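Local atomic coordinates of 3-dehydroquinate dehydratase (Clostridium difficile, PDB entry 4H3D), a protein that catalyses the cis-dehydration of 3-dehydroquinate to 3-dehydroshikimate through an imine intermediate, the third step of the chorismate pathway to the aromatic amino acids. Residues Q9-T14 and D78-F83; C23-G28 and I48-V53; N58-K63 and G92-S97; E67-L72 and T111-L116; D171-A176 and R202-M207. All coordinates share one frame; numbering follows the deposited sequence. Where two conformers were deposited one is given.

Contact 1 (Q9-T14 and D78-F83)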
# COMPACT_ATOMS: atom_id res chain seq x y z
N GLN B 9 -12.14 19.09 13.26
CA GLN B 9 -10.99 19.82 13.78
C GLN B 9 -10.74 19.44 15.23
O GLN B 9 -11.66 19.45 16.05
CB GLN B 9 -11.23 21.33 13.69
CG GLN B 9 -10.02 22.22 14.02
CD GLN B 9 -8.95 22.26 12.92
OE1 GLN B 9 -7.79 22.63 13.17
NE2 GLN B 9 -9.33 21.88 11.70
N VAL B 10 -9.51 19.05 15.53
CA VAL B 10 -9.09 18.73 16.90
C VAL B 10 -7.79 19.51 17.10
O VAL B 10 -6.86 19.41 16.28
CB VAL B 10 -8.93 17.21 17.16
CG1 VAL B 10 -10.28 16.53 17.15
CG2 VAL B 10 -7.99 16.55 16.14
N LYS B 11 -7.73 20.34 18.15
CA LYS B 11 -6.59 21.24 18.32
C LYS B 11 -6.41 21.92 16.95
O LYS B 11 -7.41 22.36 16.37
CB LYS B 11 -5.35 20.51 18.87
CG LYS B 11 -5.01 20.83 20.31
CD LYS B 11 -6.10 20.56 21.27
CE LYS B 11 -5.69 21.00 22.67
NZ LYS B 11 -6.81 20.86 23.65
N ASN B 12 -5.19 21.94 16.44
CA ASN B 12 -4.89 22.58 15.18
C ASN B 12 -4.71 21.57 14.03
O ASN B 12 -4.02 21.85 13.05
CB ASN B 12 -3.62 23.42 15.36
CG ASN B 12 -3.66 24.28 16.63
OD1 ASN B 12 -4.61 25.04 16.86
ND2 ASN B 12 -2.64 24.15 17.47
N ILE B 13 -5.35 20.40 14.15
CA ILE B 13 -5.28 19.33 13.13
C ILE B 13 -6.67 19.19 12.49
O ILE B 13 -7.67 19.18 13.20
CB ILE B 13 -4.88 17.95 13.77
CG1 ILE B 13 -3.41 17.95 14.21
CG2 ILE B 13 -5.09 16.82 12.80
CD1 ILE B 13 -2.40 18.22 13.07
N THR B 14 -6.73 19.12 11.16
CA THR B 14 -8.01 19.00 10.43
C THR B 14 -8.15 17.59 9.86
O THR B 14 -7.58 17.28 8.82
CB THR B 14 -8.09 20.00 9.25
OG1 THR B 14 -7.88 21.33 9.73
CG2 THR B 14 -9.44 19.92 8.56
N ASP B 78 -0.05 20.88 22.86
CA ASP B 78 -1.24 21.02 22.05
C ASP B 78 -1.45 19.90 21.04
O ASP B 78 -2.24 20.06 20.13
CB ASP B 78 -1.25 22.38 21.34
CG ASP B 78 -1.49 23.54 22.31
OD1 ASP B 78 -2.41 23.44 23.17
OD2 ASP B 78 -0.77 24.57 22.20
N ILE B 79 -0.77 18.77 21.21
CA ILE B 79 -1.00 17.62 20.33
C ILE B 79 -2.40 17.06 20.65
O ILE B 79 -2.73 16.87 21.82
CB ILE B 79 0.07 16.52 20.54
CG1 ILE B 79 1.43 17.01 20.05
CG2 ILE B 79 -0.29 15.26 19.76
CD1 ILE B 79 2.57 16.02 20.28
N PRO B 80 -3.24 16.83 19.62
CA PRO B 80 -4.55 16.26 19.94
C PRO B 80 -4.44 14.93 20.70
O PRO B 80 -3.61 14.09 20.35
CB PRO B 80 -5.18 16.04 18.57
CG PRO B 80 -4.53 17.09 17.67
CD PRO B 80 -3.16 17.37 18.25
N LEU B 81 -5.26 14.76 21.73
CA LEU B 81 -5.24 13.55 22.54
C LEU B 81 -6.57 12.81 22.44
O LEU B 81 -7.64 13.39 22.71
CB LEU B 81 -4.96 13.90 24.00
CG LEU B 81 -4.91 12.75 25.01
CD1 LEU B 81 -3.79 11.79 24.68
CD2 LEU B 81 -4.73 13.32 26.44
N LEU B 82 -6.48 11.55 22.05
CA LEU B 82 -7.64 10.63 21.98
C LEU B 82 -7.63 9.74 23.22
O LEU B 82 -6.61 9.13 23.53
CB LEU B 82 -7.53 9.75 20.72
CG LEU B 82 -8.43 8.49 20.64
CD1 LEU B 82 -9.93 8.85 20.73
CD2 LEU B 82 -8.11 7.69 19.35
N PHE B 83 -8.75 9.67 23.92
CA PHE B 83 -8.90 8.85 25.13
C PHE B 83 -9.70 7.63 24.75
O PHE B 83 -10.80 7.75 24.25
CB PHE B 83 -9.62 9.64 26.21
CG PHE B 83 -9.76 8.91 27.51
CD1 PHE B 83 -8.70 8.81 28.37
CD2 PHE B 83 -10.97 8.34 27.88
CE1 PHE B 83 -8.82 8.14 29.60
CE2 PHE B 83 -11.10 7.68 29.11
CZ PHE B 83 -10.02 7.59 29.96

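Contact 2 (C23-G28 and I48-V53)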
# COMPACT_ATOMS: atom_id res chain seq x y z
N CYS B 23 -2.01 8.43 14.08
CA CYS B 23 -2.26 8.33 15.51
C CYS B 23 -1.39 7.23 16.09
O CYS B 23 -1.27 6.14 15.51
CB CYS B 23 -3.73 7.97 15.76
SG CYS B 23 -4.20 7.91 17.46
N VAL B 24 -0.77 7.51 17.23
CA VAL B 24 0.09 6.54 17.91
C VAL B 24 -0.40 6.35 19.34
O VAL B 24 -0.61 7.33 20.05
CB VAL B 24 1.54 7.04 17.95
CG1 VAL B 24 2.43 5.98 18.56
CG2 VAL B 24 2.02 7.41 16.54
N PRO B 25 -0.60 5.08 19.76
CA PRO B 25 -1.04 4.85 21.13
C PRO B 25 0.05 4.78 22.19
O PRO B 25 1.20 4.42 21.91
CB PRO B 25 -1.73 3.46 21.06
CG PRO B 25 -1.18 2.81 19.90
CD PRO B 25 -0.72 3.87 18.93
N ILE B 26 -0.36 5.15 23.41
CA ILE B 26 0.44 5.02 24.63
C ILE B 26 -0.25 3.88 25.36
O ILE B 26 -1.49 3.92 25.59
CB ILE B 26 0.41 6.31 25.46
CG1 ILE B 26 1.22 7.38 24.75
CG2 ILE B 26 0.96 6.05 26.89
CD1 ILE B 26 1.23 8.75 25.44
N ILE B 27 0.51 2.86 25.72
CA ILE B 27 -0.05 1.66 26.33
C ILE B 27 0.57 1.31 27.69
O ILE B 27 0.45 0.17 28.16
CB ILE B 27 0.08 0.46 25.35
CG1 ILE B 27 1.55 0.20 24.99
CG2 ILE B 27 -0.69 0.73 24.07
CD1 ILE B 27 1.74 -1.08 24.19
N GLY B 28 1.21 2.29 28.31
CA GLY B 28 1.89 2.10 29.59
C GLY B 28 0.98 1.59 30.69
O GLY B 28 -0.20 1.94 30.76
N ILE B 48 -1.73 12.70 16.15
CA ILE B 48 -2.59 12.48 17.29
C ILE B 48 -1.99 11.40 18.17
O ILE B 48 -1.39 10.44 17.67
CB ILE B 48 -3.99 11.97 16.82
CG1 ILE B 48 -4.65 13.00 15.90
CG2 ILE B 48 -4.91 11.62 18.02
CD1 ILE B 48 -5.94 12.51 15.25
N ILE B 49 -2.16 11.56 19.47
CA ILE B 49 -1.72 10.58 20.44
C ILE B 49 -2.98 9.96 21.07
O ILE B 49 -3.90 10.68 21.42
CB ILE B 49 -0.84 11.20 21.53
CG1 ILE B 49 0.51 11.61 20.93
CG2 ILE B 49 -0.63 10.21 22.67
CD1 ILE B 49 1.45 12.36 21.90
N GLU B 50 -3.01 8.63 21.16
CA GLU B 50 -4.12 7.92 21.78
C GLU B 50 -3.65 7.34 23.10
O GLU B 50 -2.64 6.68 23.15
CB GLU B 50 -4.59 6.75 20.88
CG GLU B 50 -5.64 5.83 21.55
CD GLU B 50 -6.07 4.64 20.66
OE1 GLU B 50 -5.18 3.96 20.11
OE2 GLU B 50 -7.29 4.40 20.54
N TRP B 51 -4.38 7.62 24.17
CA TRP B 51 -4.08 6.97 25.44
C TRP B 51 -5.02 5.79 25.60
O TRP B 51 -6.24 5.97 25.75
CB TRP B 51 -4.18 7.94 26.62
CG TRP B 51 -3.87 7.29 27.93
CD1 TRP B 51 -3.07 6.20 28.14
CD2 TRP B 51 -4.27 7.74 29.25
NE1 TRP B 51 -3.00 5.91 29.49
CE2 TRP B 51 -3.70 6.85 30.19
CE3 TRP B 51 -5.04 8.80 29.71
CZ2 TRP B 51 -3.90 6.98 31.55
CZ3 TRP B 51 -5.24 8.93 31.08
CH2 TRP B 51 -4.68 8.02 31.98
N ARG B 52 -4.44 4.58 25.52
CA ARG B 52 -5.16 3.33 25.72
C ARG B 52 -5.16 3.09 27.20
O ARG B 52 -4.32 2.36 27.71
CB ARG B 52 -4.49 2.16 24.99
CG ARG B 52 -4.84 2.06 23.50
CD ARG B 52 -6.23 1.52 23.32
NE ARG B 52 -6.38 0.22 23.99
CZ ARG B 52 -6.09 -0.95 23.43
NH1 ARG B 52 -5.66 -1.00 22.17
NH2 ARG B 52 -6.25 -2.08 24.12
N VAL B 53 -6.13 3.71 27.87
CA VAL B 53 -6.23 3.71 29.32
C VAL B 53 -6.57 2.34 29.92
O VAL B 53 -6.32 2.10 31.09
CB VAL B 53 -7.25 4.78 29.77
CG1 VAL B 53 -8.67 4.34 29.46
CG2 VAL B 53 -7.09 5.12 31.25
O HOH W 1 -2.09 3.27 29.60

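Contact 3 (N58-K63 and G92-S97)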
# COMPACT_ATOMS: atom_id res chain seq x y z
N ASN B 58 -4.34 1.31 37.37
CA ASN B 58 -5.29 1.96 38.29
C ASN B 58 -6.48 2.60 37.59
O ASN B 58 -7.08 3.53 38.12
CB ASN B 58 -4.54 2.98 39.16
CG ASN B 58 -3.51 2.33 40.06
OD1 ASN B 58 -3.69 1.20 40.50
ND2 ASN B 58 -2.42 3.04 40.33
N VAL B 59 -6.86 2.07 36.41
CA VAL B 59 -7.95 2.65 35.61
C VAL B 59 -9.27 2.75 36.38
O VAL B 59 -10.08 3.62 36.10
CB VAL B 59 -8.17 1.90 34.25
CG1 VAL B 59 -8.60 0.46 34.47
CG2 VAL B 59 -9.21 2.64 33.35
N GLU B 60 -9.47 1.87 37.36
CA GLU B 60 -10.72 1.88 38.14
C GLU B 60 -10.82 3.02 39.16
O GLU B 60 -11.87 3.22 39.77
CB GLU B 60 -10.92 0.53 38.83
CG GLU B 60 -11.19 -0.60 37.86
CD GLU B 60 -11.15 -1.95 38.53
OE1 GLU B 60 -10.05 -2.37 38.96
OE2 GLU B 60 -12.21 -2.59 38.60
N ASN B 61 -9.73 3.76 39.35
CA ASN B 61 -9.72 4.89 40.24
C ASN B 61 -9.64 6.18 39.41
O ASN B 61 -8.57 6.55 38.88
CB ASN B 61 -8.58 4.79 41.20
CG ASN B 61 -8.69 5.77 42.32
OD1 ASN B 61 -8.52 6.96 42.13
ND2 ASN B 61 -9.00 5.26 43.52
N ILE B 62 -10.77 6.87 39.32
CA ILE B 62 -10.88 8.05 38.47
C ILE B 62 -9.87 9.14 38.83
O ILE B 62 -9.34 9.81 37.96
CB ILE B 62 -12.34 8.60 38.47
CG1 ILE B 62 -12.51 9.65 37.38
CG2 ILE B 62 -12.71 9.16 39.83
CD1 ILE B 62 -12.26 9.13 36.02
N LYS B 63 -9.59 9.30 40.12
CA LYS B 63 -8.64 10.29 40.57
C LYS B 63 -7.22 10.02 40.02
O LYS B 63 -6.52 10.96 39.62
CB LYS B 63 -8.62 10.36 42.10
CG LYS B 63 -7.70 11.40 42.67
CD LYS B 63 -7.86 11.51 44.19
CE LYS B 63 -6.97 12.58 44.74
NZ LYS B 63 -7.05 12.68 46.22
N GLY B 92 -9.44 -5.53 24.53
CA GLY B 92 -8.89 -4.83 25.68
C GLY B 92 -8.29 -5.66 26.79
O GLY B 92 -8.41 -6.87 26.81
N GLU B 93 -7.72 -4.95 27.76
CA GLU B 93 -6.96 -5.56 28.86
C GLU B 93 -7.65 -5.69 30.22
O GLU B 93 -7.18 -6.42 31.06
CB GLU B 93 -5.72 -4.68 29.09
CG GLU B 93 -4.85 -4.53 27.87
CD GLU B 93 -4.10 -5.80 27.53
OE1 GLU B 93 -3.61 -6.46 28.48
OE2 GLU B 93 -3.99 -6.13 26.32
N LYS B 94 -8.75 -4.98 30.43
CA LYS B 94 -9.33 -4.90 31.75
C LYS B 94 -10.85 -4.94 31.77
O LYS B 94 -11.52 -4.17 31.07
CB LYS B 94 -8.85 -3.57 32.36
CG LYS B 94 -9.39 -3.22 33.71
CD LYS B 94 -8.87 -4.12 34.81
CE LYS B 94 -9.35 -3.57 36.13
NZ LYS B 94 -8.85 -4.34 37.29
N LEU B 95 -11.41 -5.85 32.57
CA LEU B 95 -12.85 -5.92 32.75
C LEU B 95 -13.32 -4.80 33.68
O LEU B 95 -12.75 -4.61 34.75
CB LEU B 95 -13.27 -7.26 33.37
CG LEU B 95 -13.07 -8.54 32.56
CD1 LEU B 95 -13.33 -9.77 33.45
CD2 LEU B 95 -13.99 -8.56 31.32
N ILE B 96 -14.32 -4.04 33.24
CA ILE B 96 -14.97 -3.03 34.08
C ILE B 96 -16.47 -3.05 33.82
O ILE B 96 -16.93 -3.62 32.81
CB ILE B 96 -14.44 -1.58 33.86
CG1 ILE B 96 -14.74 -1.11 32.44
CG2 ILE B 96 -12.97 -1.50 34.21
CD1 ILE B 96 -14.37 0.37 32.16
N SER B 97 -17.24 -2.43 34.70
CA SER B 97 -18.66 -2.42 34.53
C SER B 97 -19.09 -1.43 33.47
O SER B 97 -18.34 -0.52 33.07
CB SER B 97 -19.37 -2.08 35.85
OG SER B 97 -19.21 -0.71 36.19

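Contact 4 (E67-L72 and T111-L116)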
# COMPACT_ATOMS: atom_id res chain seq x y z
N GLU B 67 -4.95 12.20 37.37
CA GLU B 67 -3.58 12.59 37.70
C GLU B 67 -2.64 12.37 36.51
O GLU B 67 -1.84 13.24 36.17
CB GLU B 67 -3.06 11.80 38.92
CG GLU B 67 -3.75 12.12 40.23
CD GLU B 67 -3.20 11.31 41.41
OE1 GLU B 67 -2.05 10.83 41.32
OE2 GLU B 67 -3.90 11.17 42.42
N VAL B 68 -2.75 11.20 35.88
CA VAL B 68 -1.92 10.88 34.71
C VAL B 68 -2.26 11.81 33.56
O VAL B 68 -1.38 12.37 32.90
CB VAL B 68 -2.09 9.41 34.26
CG1 VAL B 68 -1.32 9.15 32.98
CG2 VAL B 68 -1.63 8.48 35.36
N LEU B 69 -3.55 12.02 33.34
CA LEU B 69 -4.01 12.89 32.27
C LEU B 69 -3.42 14.31 32.40
O LEU B 69 -3.00 14.89 31.39
CB LEU B 69 -5.53 12.95 32.28
CG LEU B 69 -6.20 13.71 31.16
CD1 LEU B 69 -5.77 13.14 29.81
CD2 LEU B 69 -7.72 13.66 31.35
N TYR B 70 -3.40 14.84 33.64
CA TYR B 70 -2.82 16.18 33.91
C TYR B 70 -1.39 16.25 33.45
O TYR B 70 -1.00 17.17 32.74
CB TYR B 70 -2.73 16.54 35.41
CG TYR B 70 -3.94 16.41 36.29
CD1 TYR B 70 -5.24 16.47 35.78
CD2 TYR B 70 -3.77 16.34 37.70
CE1 TYR B 70 -6.34 16.38 36.64
CE2 TYR B 70 -4.84 16.26 38.55
CZ TYR B 70 -6.13 16.28 38.04
OH TYR B 70 -7.18 16.20 38.91
N GLU B 71 -0.59 15.29 33.92
CA GLU B 71 0.82 15.25 33.57
C GLU B 71 1.04 15.04 32.08
O GLU B 71 1.82 15.74 31.47
CB GLU B 71 1.54 14.16 34.34
CG GLU B 71 1.66 14.46 35.81
CD GLU B 71 2.74 13.64 36.49
OE1 GLU B 71 3.70 13.22 35.80
OE2 GLU B 71 2.63 13.43 37.72
N LEU B 72 0.33 14.07 31.53
CA LEU B 72 0.43 13.77 30.12
C LEU B 72 0.15 15.03 29.29
O LEU B 72 0.92 15.38 28.39
CB LEU B 72 -0.58 12.66 29.78
CG LEU B 72 -0.65 12.12 28.36
CD1 LEU B 72 0.70 11.60 27.90
CD2 LEU B 72 -1.71 10.99 28.33
N THR B 111 -13.08 16.99 31.91
CA THR B 111 -11.84 17.69 32.30
C THR B 111 -11.43 18.77 31.31
O THR B 111 -10.75 19.71 31.68
CB THR B 111 -10.64 16.74 32.42
OG1 THR B 111 -10.34 16.17 31.14
CG2 THR B 111 -10.90 15.65 33.44
N GLY B 112 -11.85 18.63 30.06
CA GLY B 112 -11.43 19.55 29.02
C GLY B 112 -10.01 19.21 28.53
O GLY B 112 -9.47 19.91 27.68
N LEU B 113 -9.43 18.13 29.05
CA LEU B 113 -8.06 17.74 28.69
C LEU B 113 -7.96 16.78 27.49
O LEU B 113 -6.86 16.59 26.96
CB LEU B 113 -7.35 17.11 29.90
CG LEU B 113 -7.26 18.00 31.15
CD1 LEU B 113 -6.47 17.29 32.25
CD2 LEU B 113 -6.61 19.34 30.81
N VAL B 114 -9.07 16.17 27.07
CA VAL B 114 -9.06 15.26 25.90
C VAL B 114 -9.81 15.88 24.73
O VAL B 114 -10.84 16.54 24.90
CB VAL B 114 -9.63 13.84 26.22
CG1 VAL B 114 -8.79 13.17 27.32
CG2 VAL B 114 -11.09 13.90 26.62
N ASP B 115 -9.29 15.65 23.53
CA ASP B 115 -9.85 16.23 22.31
C ASP B 115 -10.84 15.30 21.63
O ASP B 115 -11.76 15.77 20.94
CB ASP B 115 -8.70 16.59 21.38
CG ASP B 115 -7.77 17.57 22.01
OD1 ASP B 115 -8.21 18.72 22.24
OD2 ASP B 115 -6.62 17.21 22.31
N LEU B 116 -10.61 13.99 21.79
CA LEU B 116 -11.49 12.94 21.27
C LEU B 116 -11.58 11.80 22.26
O LEU B 116 -10.68 11.59 23.07
CB LEU B 116 -10.96 12.32 19.96
CG LEU B 116 -10.39 13.20 18.86
CD1 LEU B 116 -8.89 13.40 19.06
CD2 LEU B 116 -10.64 12.58 17.51

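Contact 5 (D171-A176 and R202-M207). With SHL (5-hydroxy-6-methyl-4-oxo-4H-pyran-2-carboxylic acid), chain I.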
# COMPACT_ATOMS: atom_id res chain seq x y z
N ASP B 171 -18.47 11.63 15.29
CA ASP B 171 -17.79 12.57 14.44
C ASP B 171 -16.93 11.76 13.47
O ASP B 171 -16.71 12.18 12.33
CB ASP B 171 -16.92 13.51 15.27
CG ASP B 171 -17.73 14.38 16.21
OD1 ASP B 171 -18.30 15.38 15.74
OD2 ASP B 171 -17.79 14.07 17.42
N LEU B 172 -16.47 10.58 13.93
CA LEU B 172 -15.56 9.72 13.17
C LEU B 172 -15.87 8.24 13.37
O LEU B 172 -15.38 7.61 14.32
CB LEU B 172 -14.10 9.98 13.61
CG LEU B 172 -13.50 11.37 13.37
CD1 LEU B 172 -12.16 11.52 14.12
CD2 LEU B 172 -13.34 11.67 11.88
N PRO B 173 -16.71 7.67 12.50
CA PRO B 173 -16.96 6.24 12.53
C PRO B 173 -15.66 5.47 12.30
O PRO B 173 -14.86 5.85 11.44
CB PRO B 173 -17.88 6.02 11.34
CG PRO B 173 -18.56 7.30 11.12
CD PRO B 173 -17.56 8.36 11.53
N LYS B 174 -15.46 4.39 13.06
CA LYS B 174 -14.26 3.59 12.93
C LYS B 174 -14.59 2.12 12.92
O LYS B 174 -15.34 1.64 13.77
CB LYS B 174 -13.31 3.85 14.10
CG LYS B 174 -12.06 2.93 14.10
CD LYS B 174 -11.19 3.17 15.30
CE LYS B 174 -9.98 2.24 15.28
NZ LYS B 174 -9.12 2.41 16.50
N ILE B 175 -14.01 1.39 11.97
CA ILE B 175 -14.18 -0.04 11.92
C ILE B 175 -12.89 -0.74 11.61
O ILE B 175 -12.10 -0.30 10.77
CB ILE B 175 -15.34 -0.51 10.96
CG1 ILE B 175 -15.73 -1.96 11.29
CG2 ILE B 175 -14.97 -0.37 9.49
CD1 ILE B 175 -17.01 -2.42 10.64
N ALA B 176 -12.63 -1.79 12.37
CA ALA B 176 -11.43 -2.62 12.21
C ALA B 176 -11.89 -4.08 12.07
O ALA B 176 -12.63 -4.59 12.93
CB ALA B 176 -10.49 -2.46 13.40
N ARG B 202 -19.08 12.71 6.68
CA ARG B 202 -18.00 13.05 7.63
C ARG B 202 -16.84 12.07 7.39
O ARG B 202 -17.00 11.08 6.66
CB ARG B 202 -18.51 12.94 9.06
CG ARG B 202 -18.82 11.52 9.49
CD ARG B 202 -19.83 11.52 10.62
NE ARG B 202 -21.16 11.94 10.16
CZ ARG B 202 -22.19 12.22 10.96
NH1 ARG B 202 -23.36 12.58 10.45
NH2 ARG B 202 -22.06 12.15 12.28
N PRO B 203 -15.67 12.33 8.00
CA PRO B 203 -14.56 11.42 7.75
C PRO B 203 -14.77 10.11 8.48
O PRO B 203 -15.46 10.07 9.51
CB PRO B 203 -13.34 12.17 8.32
CG PRO B 203 -13.85 13.59 8.64
CD PRO B 203 -15.30 13.41 8.92
N ILE B 204 -14.21 9.04 7.91
CA ILE B 204 -14.30 7.71 8.46
C ILE B 204 -12.91 7.13 8.62
O ILE B 204 -11.95 7.60 7.98
CB ILE B 204 -15.16 6.77 7.58
CG1 ILE B 204 -14.48 6.52 6.22
CG2 ILE B 204 -16.59 7.37 7.39
CD1 ILE B 204 -15.23 5.57 5.32
N ILE B 205 -12.82 6.13 9.49
CA ILE B 205 -11.59 5.44 9.82
C ILE B 205 -11.82 3.95 9.63
O ILE B 205 -12.74 3.38 10.23
CB ILE B 205 -11.23 5.65 11.32
CG1 ILE B 205 -11.14 7.13 11.66
CG2 ILE B 205 -9.94 4.90 11.68
CD1 ILE B 205 -11.21 7.41 13.21
N THR B 206 -11.00 3.30 8.81
CA THR B 206 -11.14 1.87 8.58
C THR B 206 -9.80 1.20 8.49
O THR B 206 -8.80 1.85 8.07
CB THR B 206 -11.86 1.53 7.26
OG1 THR B 206 -11.01 1.88 6.14
CG2 THR B 206 -13.21 2.28 7.17
N MET B 207 -9.76 -0.07 8.87
CA MET B 207 -8.54 -0.86 8.73
C MET B 207 -8.84 -2.34 8.67
O MET B 207 -9.87 -2.82 9.18
CB MET B 207 -7.56 -0.61 9.88
CG MET B 207 -7.94 -1.24 11.18
SD MET B 207 -6.75 -0.87 12.48
CE MET B 207 -6.87 0.92 12.55
OAD SHL I . -3.81 -0.21 14.76
CAH SHL I . -4.50 -1.21 15.10
OAA SHL I . -4.06 -2.38 14.95
CAK SHL I . -5.81 -0.98 15.66
OAG SHL I . -6.26 0.38 15.80
CAF SHL I . -7.44 0.63 16.53
CAL SHL I . -7.79 1.92 16.77
CAJ SHL I . -8.11 -0.43 17.03
OAC SHL I . -9.21 -0.23 17.74
CAI SHL I . -7.68 -1.71 16.81
CAE SHL I . -6.55 -1.98 16.14
OAB SHL I . -8.38 -2.73 17.28

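Contact 1 (Q9-T14 and D78-F83)
Pro80 offers its ring to the beta hairpin 9-14, and Val10, Lys11 and Ile13 gather round it. Val10 lays its CG2 methyl against the ring, 3.7 Å from Pro80 CB, the two side chains crossing at about a right angle. Ile13 also meets the ring crosswise, with CG1 3.7 Å from Pro80 CG; with CG1 anti to the carbonyl carbon (chi1 -71°), it is this branch that meets the ring. Lys11 adds its CB, 3.7 Å from Pro80 CG. A type II' turn from Val10 to Ile13, closed by Ile13 N to Val10 O at 2.8 Å, holds the three side chains on one tight bend. The Lys11 chain runs on past Asp78 at about a right angle, and its NZ makes a salt bridge with Asp115 instead. The hairpin packs on the entry to strand 81-84 at the N-terminal end of the barrel strands, with Ile48 of strand 48-52 also touching Pro80 and Leu116 of strand 116-120 touching Val10.

Contact 2 (C23-G28 and I48-V53)
The first beta-alpha-beta unit of the TIM barrel pairs strand 21-26 with strand 48-52, linked by helix 31-41. Val24 and Ile26 each give and take one backbone bond in this parallel ladder, which begins with Val24 N to Ile48 O (3.0 Å) and ends with Arg52 N to Ile26 O. Between these, Glu50 N donates to Val24 O, and Ile26 N to Glu50 O at 2.8 Å. Cys23, Pro25, Ile48 and Glu50 share one face. There Cys23 SG, anti to its backbone N (chi1 -177°), reaches 3.6 Å from Glu50 CB, and Pro25 CB lies 3.6 Å from Glu50 OE1. On the other face, toward the helices, Ile26 CD1 rests on Ile49 CG2 at 3.6 Å. The edge of the Trp51 ring faces Ile26 O, while Trp51 NE1 donates to a water (2.8 Å) that in turn donates to Gly28 O and Arg52 O, tying the two strand ends together. Glu50, Trp51 and Arg52 bind 3-dehydroquinate. Thr84 holds Glu50 OE2 and Asp54 pairs with Arg52 NE, so second-shell polar partners probably help to position the binding groups while the backbone ladder fixes their strand.

Contact 3 (N58-K63 and G92-S97)
The backbones of 58-63, where a type I turn from Asn58 to Asn61 leads into helix 62-76, and of the irregular segment 92-97 stay well apart, Glu60 CA and Ile96 CA being 7.7 Å from each other, and side chains bridge the gap. Glu60 and Lys94 cross at about a right angle and form a salt bridge in which Lys94 NZ donates to Glu60 OE1 over 2.8 Å. The ammonium group comes from above the carboxylate plane, 63° out of it, and Lys94 CE also lies close to the group, 3.4 Å from Glu60 CD. A bend at chi2 (69°) turns Lys94 CD aside before the extended end of the chain reaches Glu60. Both segments lead into outer helices of the barrel: Asn61 caps helix 62-76 through Glu64 N, and Ser97 caps helix 98-110 through Tyr100 N. Carbon contacts flank the ion pair. Val59 CG1 and Lys94 CG approach to 3.8 Å as the two side chains slide past each other in opposite directions, and Glu60 CG passes Ile96 CG2 at 4.2 Å in the same manner. Phe85 touches both Val59 and Ile96, while Tyr100 OH bonds to Val59 O.

Contact 4 (E67-L72 and T111-L116)
Leu69 on helix 62-76 points into the bend 111-114 and meets three of its side chains. Leu69 CG lies 3.8 Å from Leu113 CD1, the two leucines crossing obliquely, and Leu69 CD2 also rests on Leu113 CB. The branches then part: Leu69 CD1 reaches Val114 CG1 at 3.9 Å, with the side chains at about a right angle, while Leu69 CD2 comes tip to tip with Thr111, 3.6 Å from OG1. Tyr70 adds an edge contact, for Leu113 CD1 lies in the plane of its ring, 3.8 Å from Tyr70 CD1. Glu67 CA, earlier in the same helix, sits over one face of that ring, toward its rim. The bend itself is shaped by an ST turn in which Leu113 N donates to Thr111 OG1 over 3.0 Å, and this hydroxyl also bonds to Ile108 O. Gly112, at positive phi (79°), turns the chain out of helix 98-110, bringing Leu113 round to face Leu69. Arg73, one turn beyond Leu69, holds Leu113 O and pairs with Asp115. The contact thus lies in the outer layer of the barrel, joining helix 62-76 to the link between helix 98-110 and strand 116-120, with Leu81 of strand 81-84 also touching Leu69.

Contact 5 (D171-A176 and R202-M207)
Pro173 O accepts from Ile205 N over 2.8 Å, the shortest backbone bond between these two parallel strands. The ladder continues through Ile175 N to Ile205 O and Met207 N to Ile175 O (3.0 Å), reinforced by a CA-H...O contact of Lys174 CA with Ile205 O. Before it begins, Leu172 CD2 packs 3.6 Å from Pro203 CB, and Pro203 O is buried with no polar partner in the model. Strands 172-177 and 205-208, joined by helix 182-199, form a beta-alpha-beta unit of the TIM barrel; Lys174, Ala176, Ile205 and Met207 share the face that carries the active site. Lys174 is the Schiff-base residue. Lys174 CG, anti to the backbone N (chi1 174°), passes Ile205 CG2 at 3.8 Å, the side chains crossing at a slant, and the extended chain carries Lys174 NZ to a covalent bond of 1.4 Å with CAL of the bound comenic acid derivative. Met207 has two conformers; in the one given, Met207 SD lies 3.3 Å from ligand CAK and Ala176 CB touches Met207 CG at 3.6 Å. His147, the proton donor/acceptor, together with Arg86, Arg217 and Gln240, hydrogen-bonds to the ligand, and Phe229 of strand 227-229 packs against Ile205 and Met207.

Overall arrangement
Contacts 2 and 5 are the buried ones: each pairs neighbouring parallel strands of the barrel through backbone hydrogen bonds and turns one face to the active site, yet their centres lie about 17 Å apart and they do not touch. Contact 1, partly buried, sets the hairpin against the start of strand 81-84, largely through apolar atoms round Pro80; that strand bonds to strand 48-52 of contact 2 and to Leu116 of contact 4. Contacts 3 and 4 share helix 62-76 but differ in chemistry: the surface contact 3 centres on an ion pair, the partly buried contact 4 on leucine packing. Trp51 of contact 2 packs on Val68 of contact 4, joining core sheet to outer helix.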